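Local coordinates for protein 3'-5' exonuclease crn-4 (Caenorhabditis elegans, PDB 5DK5) that degrades RNA and DNA from their 3' ends as a metal-dependent DEDDh exonuclease and takes part in apoptotic DNA breakdown, at residues Thr29-Gln43 with Lys64-Cys78. Residues are numbered along the deposited sequence; the frame is centred on the assembly and turned at random.
Sequences TSDAANQDYPCEVIQ and KYVKPVLNRTLTKNC
Tyr65 and Gln43 form an antiparallel non-hydrogen-bonded pair near the open end of the hairpin of strands 41-50 and 55-65, at the margin of the RNase H-like exonuclease sheet. Ile42 and Gln43 make a classic beta bulge opposite Glu27, a magnesium ligand. Val66 N bonds to Ile42 O at 2.8 Å. Pro68 CG then packs on Ile42 CG2 and Thr29 CG2.

At 69-71 the chain wraps round the carboxylate of Glu40. CG of Glu40 is anti to the carbonyl carbon (chi1 -62°) and the chain runs on extended into this loop. Val69 N meets Glu40 OE2 at 2.8 Å with a nearly straight bond (168°). Leu70 N reaches the same oxygen from the opposite face of the carboxylate plane. Asn71 N bonds to the syn side of Glu40 OE1 at 3.1 Å, and a water donates to that oxygen too. Were Glu40 cut back to an alanine, the three amides of 69-71 would probably lose their shared acceptor and the loop would be freer to shift. The Asn71 amide lies near the Tyr37 hydroxyl, and its OD1 accepts from Thr73 N of the second subunit, which puts the loop at the subunit contact.

Leu74 CD2 touches Ile42 CD1 tip to tip at 3.9 Å. Thr75 is the N-cap of helix 76-82: its OG1 accepts from Cys78 N and donates to Ser30 O at 2.8 Å. Asn77 OD1 takes Ala32 N at 3.0 Å, almost straight (174°) but from above the amide plane, while a water donates to the same oxygen. Cys78 SG rests 3.9 Å from Thr29 CA.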
ATOM      1  N   THR B  29      -0.031  -5.646   7.418  1.00 22.58           N
ATOM      2  CA  THR B  29       0.353  -4.534   6.566  1.00 21.31           C
ATOM      3  C   THR B  29       0.196  -3.260   7.380  1.00 21.42           C
ATOM      4  O   THR B  29      -0.589  -3.219   8.328  1.00 22.74           O
ATOM      5  CB  THR B  29      -0.506  -4.455   5.298  1.00 19.68           C
ATOM      6  OG1 THR B  29      -1.891  -4.402   5.664  1.00 19.89           O
ATOM      7  CG2 THR B  29      -0.264  -5.666   4.410  1.00 16.39           C
ATOM      8  N   SER B  30       0.942  -2.224   7.020  1.00 19.72           N
ATOM      9  CA  SER B  30       0.874  -0.968   7.750  1.00 20.52           C
ATOM     10  C   SER B  30       1.578   0.165   7.018  1.00 19.77           C
ATOM     11  O   SER B  30       2.381  -0.059   6.111  1.00 18.75           O
ATOM     12  CB  SER B  30       1.487  -1.129   9.142  1.00 21.43           C
ATOM     13  OG  SER B  30       2.839  -1.537   9.046  1.00 21.25           O
ATOM     14  N   ASP B  31       1.240   1.382   7.423  1.00 23.29           N
ATOM     15  CA  ASP B  31       1.928   2.587   6.986  1.00 25.21           C
ATOM     16  C   ASP B  31       2.052   3.488   8.208  1.00 28.47           C
ATOM     17  O   ASP B  31       1.135   4.246   8.520  1.00 30.74           O
ATOM     18  CB  ASP B  31       1.168   3.284   5.857  1.00 25.31           C
ATOM     19  CG  ASP B  31       1.931   4.463   5.279  1.00 26.03           C
ATOM     20  OD1 ASP B  31       3.180   4.420   5.268  1.00 26.86           O
ATOM     21  OD2 ASP B  31       1.280   5.433   4.837  1.00 24.10           O
ATOM     22  N   ALA B  32       3.192   3.384   8.886  1.00 32.82           N
ATOM     23  CA  ALA B  32       3.389   3.936  10.230  1.00 34.64           C
ATOM     24  C   ALA B  32       2.760   5.311  10.461  1.00 38.70           C
ATOM     25  O   ALA B  32       2.190   5.566  11.523  1.00 39.46           O
ATOM     26  CB  ALA B  32       4.877   4.000  10.533  1.00 35.63           C
ATOM     27  N   ALA B  33       2.853   6.189   9.467  1.00 43.47           N
ATOM     28  CA  ALA B  33       2.408   7.571   9.624  1.00 44.38           C
ATOM     29  C   ALA B  33       0.891   7.721   9.507  1.00 44.31           C
ATOM     30  O   ALA B  33       0.347   8.790   9.791  1.00 48.68           O
ATOM     31  CB  ALA B  33       3.099   8.457   8.596  1.00 44.31           C
ATOM     32  N   ASN B  34       0.213   6.654   9.088  1.00 33.83           N
ATOM     33  CA  ASN B  34      -1.233   6.687   8.881  1.00 30.17           C
ATOM     34  C   ASN B  34      -1.967   5.570   9.618  1.00 30.89           C
ATOM     35  O   ASN B  34      -1.747   4.388   9.351  1.00 29.31           O
ATOM     36  CB  ASN B  34      -1.550   6.602   7.392  1.00 26.88           C
ATOM     37  CG  ASN B  34      -3.035   6.662   7.112  1.00 26.74           C
ATOM     38  OD1 ASN B  34      -3.801   7.237   7.886  1.00 23.66           O
ATOM     39  ND2 ASN B  34      -3.452   6.067   6.002  1.00 30.84           N
ATOM     40  N   GLN B  35      -2.852   5.958  10.532  1.00 32.78           N
ATOM     41  CA  GLN B  35      -3.637   5.001  11.305  1.00 32.61           C
ATOM     42  C   GLN B  35      -4.936   4.627  10.595  1.00 30.21           C
ATOM     43  O   GLN B  35      -5.565   3.624  10.933  1.00 27.79           O
ATOM     44  CB  GLN B  35      -3.949   5.566  12.693  1.00 37.16           C
ATOM     45  CG  GLN B  35      -2.730   5.693  13.593  1.00 41.79           C
ATOM     46  CD  GLN B  35      -2.063   4.356  13.863  1.00 45.17           C
ATOM     47  OE1 GLN B  35      -2.728   3.367  14.169  1.00 46.20           O
ATOM     48  NE2 GLN B  35      -0.741   4.318  13.737  1.00 46.54           N
ATOM     49  N   ASP B  36      -5.341   5.434   9.619  1.00 26.44           N
ATOM     50  CA  ASP B  36      -6.528   5.118   8.832  1.00 24.53           C
ATOM     51  C   ASP B  36      -6.131   4.117   7.755  1.00 22.27           C
ATOM     52  O   ASP B  36      -6.172   4.416   6.561  1.00 23.65           O
ATOM     53  CB  ASP B  36      -7.136   6.381   8.215  1.00 25.94           C
ATOM     54  CG  ASP B  36      -8.563   6.169   7.745  1.00 25.92           C
ATOM     55  OD1 ASP B  36      -9.031   5.011   7.758  1.00 26.17           O
ATOM     56  OD2 ASP B  36      -9.216   7.162   7.363  1.00 24.77           O
ATOM     57  N   TYR B  37      -5.743   2.926   8.198  1.00 24.20           N
ATOM     58  CA  TYR B  37      -5.160   1.919   7.326  1.00 24.05           C
ATOM     59  C   TYR B  37      -5.860   0.575   7.523  1.00 25.30           C
ATOM     60  O   TYR B  37      -6.041   0.138   8.658  1.00 28.11           O
ATOM     61  CB  TYR B  37      -3.666   1.787   7.619  1.00 27.41           C
ATOM     62  CG  TYR B  37      -2.878   1.072   6.547  1.00 26.34           C
ATOM     63  CD1 TYR B  37      -2.719  -0.308   6.576  1.00 25.25           C
ATOM     64  CD2 TYR B  37      -2.281   1.780   5.513  1.00 22.82           C
ATOM     65  CE1 TYR B  37      -1.993  -0.963   5.597  1.00 24.93           C
ATOM     66  CE2 TYR B  37      -1.557   1.135   4.533  1.00 22.95           C
ATOM     67  CZ  TYR B  37      -1.414  -0.235   4.579  1.00 23.67           C
ATOM     68  OH  TYR B  37      -0.690  -0.876   3.600  1.00 27.26           O
ATOM     69  N   PRO B  38      -6.253  -0.091   6.420  1.00 20.71           N
ATOM     70  CA  PRO B  38      -6.950  -1.378   6.519  1.00 19.87           C
ATOM     71  C   PRO B  38      -5.985  -2.540   6.737  1.00 20.18           C
ATOM     72  O   PRO B  38      -5.725  -3.316   5.817  1.00 19.32           O
ATOM     73  CB  PRO B  38      -7.657  -1.482   5.168  1.00 17.07           C
ATOM     74  CG  PRO B  38      -6.724  -0.808   4.231  1.00 16.58           C
ATOM     75  CD  PRO B  38      -6.096   0.326   5.016  1.00 17.21           C
ATOM     76  N   CYS B  39      -5.469  -2.651   7.959  1.00 20.92           N
ATOM     77  CA  CYS B  39      -4.469  -3.657   8.299  1.00 21.10           C
ATOM     78  C   CYS B  39      -4.921  -5.072   7.949  1.00 22.71           C
ATOM     79  O   CYS B  39      -5.964  -5.534   8.412  1.00 21.48           O
ATOM     80  CB  CYS B  39      -4.133  -3.580   9.790  1.00 18.84           C
ATOM     81  SG  CYS B  39      -3.456  -1.991  10.318  1.00 29.40           S
ATOM     82  N   GLU B  40      -4.121  -5.746   7.125  1.00 21.11           N
ATOM     83  CA  GLU B  40      -4.339  -7.147   6.778  1.00 21.74           C
ATOM     84  C   GLU B  40      -3.226  -8.011   7.352  1.00 21.50           C
ATOM     85  O   GLU B  40      -2.057  -7.640   7.289  1.00 22.78           O
ATOM     86  CB  GLU B  40      -4.389  -7.331   5.263  1.00 23.32           C
ATOM     87  CG  GLU B  40      -5.509  -6.590   4.572  1.00 22.80           C
ATOM     88  CD  GLU B  40      -5.392  -6.668   3.066  1.00 24.94           C
ATOM     89  OE1 GLU B  40      -4.586  -5.904   2.493  1.00 24.02           O
ATOM     90  OE2 GLU B  40      -6.094  -7.503   2.456  1.00 28.85           O
ATOM     91  N   VAL B  41      -3.591  -9.168   7.896  1.00 20.79           N
ATOM     92  CA  VAL B  41      -2.617 -10.115   8.423  1.00 20.86           C
ATOM     93  C   VAL B  41      -1.685 -10.604   7.318  1.00 19.49           C
ATOM     94  O   VAL B  41      -2.143 -10.999   6.246  1.00 18.29           O
ATOM     95  CB  VAL B  41      -3.311 -11.330   9.073  1.00 23.31           C
ATOM     96  CG1 VAL B  41      -2.286 -12.358   9.545  1.00 24.67           C
ATOM     97  CG2 VAL B  41      -4.184 -10.885  10.233  1.00 21.78           C
ATOM     98  N   ILE B  42      -0.380 -10.579   7.586  1.00 18.10           N
ATOM     99  CA  ILE B  42       0.616 -11.062   6.631  1.00 19.19           C
ATOM    100  C   ILE B  42       1.521 -12.131   7.245  1.00 20.97           C
ATOM    101  O   ILE B  42       2.282 -12.787   6.534  1.00 22.07           O
ATOM    102  CB  ILE B  42       1.484  -9.909   6.086  1.00 17.57           C
ATOM    103  CG1 ILE B  42       2.106  -9.110   7.233  1.00 19.55           C
ATOM    104  CG2 ILE B  42       0.642  -8.998   5.198  1.00 16.95           C
ATOM    105  CD1 ILE B  42       3.048  -8.015   6.770  1.00 22.80           C
ATOM    106  N   GLN B  43       1.439 -12.306   8.561  1.00 23.99           N
ATOM    107  CA  GLN B  43       2.091 -13.436   9.213  1.00 24.71           C
ATOM    108  C   GLN B  43       1.276 -13.923  10.408  1.00 25.55           C
ATOM    109  O   GLN B  43       0.737 -13.128  11.180  1.00 25.68           O
ATOM    110  CB  GLN B  43       3.509 -13.074   9.653  1.00 25.30           C
ATOM    111  CG  GLN B  43       4.302 -14.277  10.149  1.00 28.41           C
ATOM    112  CD  GLN B  43       5.778 -13.985  10.326  1.00 31.67           C
ATOM    113  OE1 GLN B  43       6.212 -12.835  10.255  1.00 34.58           O
ATOM    114  NE2 GLN B  43       6.561 -15.033  10.558  1.00 31.54           N
ATOM    115  N   LYS B  64       2.868 -19.242   9.442  1.00 23.99           N
ATOM    116  CA  LYS B  64       2.550 -19.064   8.032  1.00 26.25           C
ATOM    117  C   LYS B  64       2.551 -17.594   7.644  1.00 23.14           C
ATOM    118  O   LYS B  64       2.157 -16.731   8.427  1.00 23.06           O
ATOM    119  CB  LYS B  64       1.183 -19.675   7.708  1.00 32.85           C
ATOM    120  CG  LYS B  64       1.233 -21.050   7.052  1.00 36.80           C
ATOM    121  CD  LYS B  64       1.401 -22.159   8.066  1.00 39.52           C
ATOM    122  CE  LYS B  64       0.992 -23.498   7.475  1.00 40.91           C
ATOM    123  NZ  LYS B  64       1.790 -23.844   6.270  1.00 43.37           N
ATOM    124  N   TYR B  65       3.011 -17.321   6.429  1.00 26.72           N
ATOM    125  CA  TYR B  65       2.839 -16.013   5.820  1.00 23.92           C
ATOM    126  C   TYR B  65       1.437 -15.944   5.229  1.00 22.96           C
ATOM    127  O   TYR B  65       0.823 -16.979   4.969  1.00 21.85           O
ATOM    128  CB  TYR B  65       3.896 -15.766   4.743  1.00 24.56           C
ATOM    129  CG  TYR B  65       5.299 -15.645   5.289  1.00 24.45           C
ATOM    130  CD1 TYR B  65       5.647 -14.588   6.117  1.00 25.12           C
ATOM    131  CD2 TYR B  65       6.276 -16.581   4.974  1.00 25.45           C
ATOM    132  CE1 TYR B  65       6.925 -14.466   6.621  1.00 26.65           C
ATOM    133  CE2 TYR B  65       7.560 -16.467   5.473  1.00 27.36           C
ATOM    134  CZ  TYR B  65       7.879 -15.406   6.297  1.00 29.22           C
ATOM    135  OH  TYR B  65       9.152 -15.278   6.802  1.00 32.65           O
ATOM    136  N   VAL B  66       0.939 -14.728   5.028  1.00 19.69           N
ATOM    137  CA  VAL B  66      -0.397 -14.520   4.476  1.00 19.79           C
ATOM    138  C   VAL B  66      -0.352 -13.448   3.392  1.00 19.63           C
ATOM    139  O   VAL B  66       0.263 -12.400   3.574  1.00 21.87           O
ATOM    140  CB  VAL B  66      -1.402 -14.104   5.571  1.00 18.34           C
ATOM    141  CG1 VAL B  66      -2.800 -13.926   4.986  1.00 20.95           C
ATOM    142  CG2 VAL B  66      -1.432 -15.129   6.684  1.00 19.04           C
ATOM    143  N   LYS B  67      -1.003 -13.717   2.263  1.00 18.16           N
ATOM    144  CA  LYS B  67      -1.054 -12.755   1.171  1.00 19.13           C
ATOM    145  C   LYS B  67      -2.215 -11.773   1.370  1.00 16.90           C
ATOM    146  O   LYS B  67      -3.374 -12.189   1.383  1.00 16.47           O
ATOM    147  CB  LYS B  67      -1.203 -13.470  -0.174  1.00 25.16           C
ATOM    148  CG  LYS B  67      -1.203 -12.516  -1.372  1.00 31.44           C
ATOM    149  CD  LYS B  67      -1.618 -13.206  -2.656  1.00 35.96           C
ATOM    150  CE  LYS B  67      -0.522 -14.103  -3.190  1.00 43.68           C
ATOM    151  NZ  LYS B  67      -0.951 -14.818  -4.424  1.00 49.99           N
ATOM    152  N   PRO B  68      -1.911 -10.470   1.526  1.00 21.22           N
ATOM    153  CA  PRO B  68      -2.975  -9.461   1.612  1.00 23.00           C
ATOM    154  C   PRO B  68      -3.580  -9.164   0.241  1.00 22.32           C
ATOM    155  O   PRO B  68      -2.933  -9.453  -0.764  1.00 22.54           O
ATOM    156  CB  PRO B  68      -2.250  -8.239   2.173  1.00 24.32           C
ATOM    157  CG  PRO B  68      -0.861  -8.381   1.673  1.00 22.25           C
ATOM    158  CD  PRO B  68      -0.572  -9.856   1.609  1.00 21.56           C
ATOM    159  N   VAL B  69      -4.786  -8.599   0.201  1.00 26.32           N
ATOM    160  CA  VAL B  69      -5.484  -8.362  -1.066  1.00 26.82           C
ATOM    161  C   VAL B  69      -5.879  -6.899  -1.275  1.00 25.42           C
ATOM    162  O   VAL B  69      -6.151  -6.487  -2.402  1.00 29.37           O
ATOM    163  CB  VAL B  69      -6.758  -9.229  -1.171  1.00 27.83           C
ATOM    164  CG1 VAL B  69      -6.397 -10.708  -1.145  1.00 28.92           C
ATOM    165  CG2 VAL B  69      -7.735  -8.896  -0.049  1.00 26.89           C
ATOM    166  N   LEU B  70      -5.923  -6.120  -0.197  1.00 22.01           N
ATOM    167  CA  LEU B  70      -6.250  -4.697  -0.298  1.00 21.10           C
ATOM    168  C   LEU B  70      -5.004  -3.878  -0.628  1.00 20.97           C
ATOM    169  O   LEU B  70      -5.041  -2.990  -1.480  1.00 22.99           O
ATOM    170  CB  LEU B  70      -6.877  -4.184   1.000  1.00 21.11           C
ATOM    171  CG  LEU B  70      -8.170  -4.863   1.457  1.00 20.75           C
ATOM    172  CD1 LEU B  70      -8.635  -4.257   2.769  1.00 21.21           C
ATOM    173  CD2 LEU B  70      -9.252  -4.737   0.398  1.00 20.93           C
ATOM    174  N   ASN B  71      -3.912  -4.180   0.066  1.00 16.98           N
ATOM    175  CA  ASN B  71      -2.614  -3.569  -0.198  1.00 17.32           C
ATOM    176  C   ASN B  71      -1.576  -4.665  -0.361  1.00 17.90           C
ATOM    177  O   ASN B  71      -1.081  -5.223   0.618  1.00 18.07           O
ATOM    178  CB  ASN B  71      -2.223  -2.610   0.923  1.00 16.42           C
ATOM    179  CG  ASN B  71      -3.127  -1.395   0.986  1.00 17.78           C
ATOM    180  OD1 ASN B  71      -3.023  -0.485   0.162  1.00 17.98           O
ATOM    181  ND2 ASN B  71      -4.023  -1.373   1.967  1.00 17.75           N
ATOM    182  N   ARG B  72      -1.260  -4.969  -1.614  1.00 19.42           N
ATOM    183  CA  ARG B  72      -0.490  -6.159  -1.950  1.00 19.62           C
ATOM    184  C   ARG B  72       1.013  -5.914  -1.956  1.00 19.39           C
ATOM    185  O   ARG B  72       1.797  -6.862  -1.966  1.00 22.34           O
ATOM    186  CB  ARG B  72      -0.945  -6.689  -3.308  1.00 19.34           C
ATOM    187  CG  ARG B  72      -2.430  -7.009  -3.335  1.00 26.66           C
ATOM    188  CD  ARG B  72      -2.915  -7.456  -4.695  1.00 32.22           C
ATOM    189  NE  ARG B  72      -4.353  -7.248  -4.809  1.00 40.57           N
ATOM    190  CZ  ARG B  72      -5.092  -7.620  -5.847  1.00 47.44           C
ATOM    191  NH1 ARG B  72      -4.538  -8.236  -6.884  1.00 50.34           N
ATOM    192  NH2 ARG B  72      -6.393  -7.376  -5.847  1.00 49.75           N
ATOM    193  N   THR B  73       1.407  -4.644  -1.947  1.00 16.45           N
ATOM    194  CA  THR B  73       2.815  -4.272  -1.836  1.00 15.65           C
ATOM    195  C   THR B  73       3.095  -3.731  -0.442  1.00 16.57           C
ATOM    196  O   THR B  73       2.551  -2.697  -0.053  1.00 17.56           O
ATOM    197  CB  THR B  73       3.219  -3.200  -2.870  1.00 16.12           C
ATOM    198  OG1 THR B  73       2.731  -3.558  -4.168  1.00 15.97           O
ATOM    199  CG2 THR B  73       4.733  -3.053  -2.918  1.00 15.68           C
ATOM    200  N   LEU B  74       3.937  -4.429   0.312  1.00 15.21           N
ATOM    201  CA  LEU B  74       4.331  -3.958   1.634  1.00 16.73           C
ATOM    202  C   LEU B  74       5.097  -2.646   1.525  1.00 16.20           C
ATOM    203  O   LEU B  74       6.006  -2.517   0.707  1.00 15.79           O
ATOM    204  CB  LEU B  74       5.191  -5.000   2.354  1.00 18.13           C
ATOM    205  CG  LEU B  74       4.584  -6.385   2.591  1.00 21.12           C
ATOM    206  CD1 LEU B  74       5.531  -7.213   3.445  1.00 21.69           C
ATOM    207  CD2 LEU B  74       3.212  -6.291   3.244  1.00 21.69           C
ATOM    208  N   THR B  75       4.728  -1.673   2.352  1.00 17.82           N
ATOM    209  CA  THR B  75       5.473  -0.426   2.423  1.00 19.30           C
ATOM    210  C   THR B  75       6.847  -0.723   3.000  1.00 22.95           C
ATOM    211  O   THR B  75       7.048  -1.757   3.636  1.00 22.86           O
ATOM    212  CB  THR B  75       4.765   0.628   3.287  1.00 19.57           C
ATOM    213  OG1 THR B  75       4.748   0.199   4.654  1.00 24.60           O
ATOM    214  CG2 THR B  75       3.339   0.849   2.806  1.00 18.46           C
ATOM    215  N   LYS B  76       7.794   0.179   2.776  1.00 26.98           N
ATOM    216  CA  LYS B  76       9.155  -0.029   3.246  1.00 31.00           C
ATOM    217  C   LYS B  76       9.204  -0.097   4.769  1.00 28.56           C
ATOM    218  O   LYS B  76       9.924  -0.919   5.335  1.00 31.02           O
ATOM    219  CB  LYS B  76      10.069   1.088   2.735  1.00 37.45           C
ATOM    220  CG  LYS B  76      11.528   0.950   3.141  1.00 42.05           C
ATOM    221  CD  LYS B  76      12.167  -0.308   2.565  1.00 46.70           C
ATOM    222  CE  LYS B  76      13.598  -0.476   3.051  1.00 53.02           C
ATOM    223  NZ  LYS B  76      14.452   0.697   2.713  1.00 57.28           N
ATOM    224  N   ASN B  77       8.432   0.760   5.432  1.00 25.95           N
ATOM    225  CA  ASN B  77       8.423   0.796   6.889  1.00 29.56           C
ATOM    226  C   ASN B  77       7.747  -0.442   7.476  1.00 28.06           C
ATOM    227  O   ASN B  77       8.069  -0.866   8.585  1.00 30.74           O
ATOM    228  CB  ASN B  77       7.742   2.074   7.396  1.00 34.29           C
ATOM    229  CG  ASN B  77       6.300   2.196   6.943  1.00 38.62           C
ATOM    230  OD1 ASN B  77       5.382   1.773   7.645  1.00 41.31           O
ATOM    231  ND2 ASN B  77       6.091   2.792   5.774  1.00 38.95           N
ATOM    232  N   CYS B  78       6.821  -1.030   6.725  1.00 28.35           N
ATOM    233  CA  CYS B  78       6.193  -2.279   7.142  1.00 25.66           C
ATOM    234  C   CYS B  78       7.212  -3.415   7.110  1.00 27.87           C
ATOM    235  O   CYS B  78       7.302  -4.205   8.049  1.00 28.20           O
ATOM    236  CB  CYS B  78       5.000  -2.616   6.248  1.00 23.15           C
ATOM    237  SG  CYS B  78       4.289  -4.258   6.556  1.00 25.98           S
TER
HETATM  238  O   HOH W   1      -3.781  -3.758   3.858  1.00 18.82           O
HETATM  239  O   HOH W   2       2.147  -2.148   4.200  1.00 21.73           O
HETATM  240  O   HOH W   3       4.703   0.418   9.747  1.00 38.26           O